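Local atomic coordinates of protein of Unknown Function (DUF1696) with Pleckstrin-homology Domains (Shewanella loihica PV-4, PDB entry 3DCX), a protein that is of unknown function but folds into a bacterial pleckstrin-homology domain, the prokaryotic counterpart of the eukaryotic PH domain. Residues 38-41 with 42-45. Numbering follows the deposited sequence.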
loop_
_atom_site.group_PDB
_atom_site.type_symbol
_atom_site.label_atom_id
_atom_site.label_comp_id
_atom_site.label_asym_id
_atom_site.label_seq_id
_atom_site.Cartn_x
_atom_site.Cartn_y
_atom_site.Cartn_z
ATOM N N VAL A 38 -10.296 16.231 -14.818
ATOM C CA VAL A 38 -10.271 17.351 -13.883
ATOM C C VAL A 38 -9.124 17.163 -12.903
ATOM O O VAL A 38 -8.965 16.079 -12.342
ATOM C CB VAL A 38 -11.614 17.478 -13.168
ATOM C CG1 VAL A 38 -11.609 18.659 -12.161
ATOM C CG2 VAL A 38 -12.709 17.642 -14.209
ATOM N N PHE A 39 -8.293 18.186 -12.775
ATOM C CA PHE A 39 -7.240 18.207 -11.755
ATOM C C PHE A 39 -7.695 19.062 -10.613
ATOM O O PHE A 39 -7.907 20.262 -10.782
ATOM C CB PHE A 39 -5.938 18.803 -12.283
ATOM C CG PHE A 39 -5.331 18.042 -13.397
ATOM C CD1 PHE A 39 -5.846 18.150 -14.696
ATOM C CD2 PHE A 39 -4.223 17.236 -13.175
ATOM C CE1 PHE A 39 -5.272 17.437 -15.746
ATOM C CE2 PHE A 39 -3.637 16.517 -14.217
ATOM C CZ PHE A 39 -4.154 16.617 -15.495
ATOM N N THR A 40 -7.848 18.457 -9.443
ATOM C CA THR A 40 -8.056 19.230 -8.235
ATOM C C THR A 40 -6.730 19.316 -7.460
ATOM O O THR A 40 -5.688 18.859 -7.931
ATOM C CB THR A 40 -9.187 18.660 -7.401
ATOM O OG1 THR A 40 -8.678 17.677 -6.470
ATOM C CG2 THR A 40 -10.289 18.097 -8.312
ATOM N N ASN A 41 -6.741 19.940 -6.293
ATOM C CA ASN A 41 -5.550 19.877 -5.442
ATOM C C ASN A 41 -5.390 18.552 -4.649
ATOM O O ASN A 41 -4.408 18.382 -3.941
ATOM C CB ASN A 41 -5.449 21.094 -4.515
ATOM C CG ASN A 41 -6.579 21.206 -3.556
ATOM O OD1 ASN A 41 -7.642 20.602 -3.718
ATOM N ND2 ASN A 41 -6.369 22.007 -2.535
ATOM N N LYS A 42 -6.346 17.636 -4.777
ATOM C CA LYS A 42 -6.379 16.365 -4.032
ATOM C C LYS A 42 -6.444 15.112 -4.914
ATOM O O LYS A 42 -6.089 14.017 -4.479
ATOM C CB LYS A 42 -7.610 16.339 -3.152
ATOM C CG LYS A 42 -7.776 17.507 -2.226
ATOM C CD LYS A 42 -6.913 17.395 -1.024
ATOM C CE LYS A 42 -7.322 18.419 0.018
ATOM N NZ LYS A 42 -6.129 18.884 0.732
ATOM N N ARG A 43 -6.956 15.256 -6.123
ATOM C CA ARG A 43 -7.204 14.095 -6.979
ATOM C C ARG A 43 -7.397 14.492 -8.420
ATOM O O ARG A 43 -7.646 15.645 -8.734
ATOM C CB ARG A 43 -8.482 13.356 -6.515
ATOM C CG ARG A 43 -9.706 14.266 -6.483
ATOM C CD ARG A 43 -11.059 13.555 -6.296
ATOM N NE ARG A 43 -11.998 14.510 -5.682
ATOM C CZ ARG A 43 -13.238 14.239 -5.297
ATOM N NH1 ARG A 43 -13.785 13.037 -5.488
ATOM N NH2 ARG A 43 -13.959 15.190 -4.711
ATOM N N LEU A 44 -7.350 13.500 -9.297
ATOM C CA LEU A 44 -7.947 13.633 -10.605
ATOM C C LEU A 44 -9.367 13.100 -10.499
ATOM O O LEU A 44 -9.612 12.107 -9.796
ATOM C CB LEU A 44 -7.194 12.829 -11.640
ATOM C CG LEU A 44 -5.670 12.921 -11.625
ATOM C CD1 LEU A 44 -5.123 11.876 -12.595
ATOM C CD2 LEU A 44 -5.174 14.312 -11.967
ATOM N N ILE A 45 -10.292 13.771 -11.182
ATOM C CA ILE A 45 -11.633 13.269 -11.422
ATOM C C ILE A 45 -11.759 12.995 -12.926
ATOM O O ILE A 45 -11.567 13.891 -13.773
ATOM C CB ILE A 45 -12.727 14.225 -10.911
ATOM C CG1 ILE A 45 -12.474 14.587 -9.450
ATOM C CG2 ILE A 45 -14.153 13.560 -11.032
ATOM C CD1 ILE A 45 -13.365 15.748 -8.921
#
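Thr40 and Arg43 face each other where strand 35-40 turns back into strand 43-50. The Thr40 side chain fills the inside of the turn. Thr40 CB lies 3.6 Å from Arg43 O, and Thr40 N donates to that same oxygen (N to O 2.9 Å). From CB the chain forks. Thr40 CG2 meets Arg43 O, and Ile45 CD1 at 3.9 Å; the Thr40 and Ile45 side chains cross at about a right angle. OG1 sits between the backbone N and the carbonyl carbon (chi1 90°), which turns it toward the two N-H groups of the bend. Thr40 OG1 accepts from Lys42 N at 2.9 Å. Arg43 N also donates to Thr40 OG1, at 3.0 Å, and this bond is the more bent (144°). Glu24 is a third hydrogen-bond partner of this buried hydroxyl. A valine here would probably leave the N-H groups of Lys42 and Arg43 without their shared acceptor and let the turn shift.

Glu24 also forms a salt bridge with Arg43, so one carboxylate ties the turn to the guanidinium. Ile45 CD1 lies over one face of that group, offset toward its rim. Away from the turn, Phe39 and Leu44 form a non-hydrogen-bonded pair. Leu44 CD2 lies 3.3 Å from Phe39 CD2, approaching the ring obliquely. Helix 105-116 also packs on Phe39. One step further along, Val38 and Ile45 form a hydrogen-bonded pair; Val38 N to Ile45 O and Ile45 N to Val38 O are both 2.9 Å. The arrangement is a beta hairpin between strands 35-40 and 43-50, joined by a two-residue turn of Asn41 and Lys42, within the antiparallel sheet of a PH-like fold.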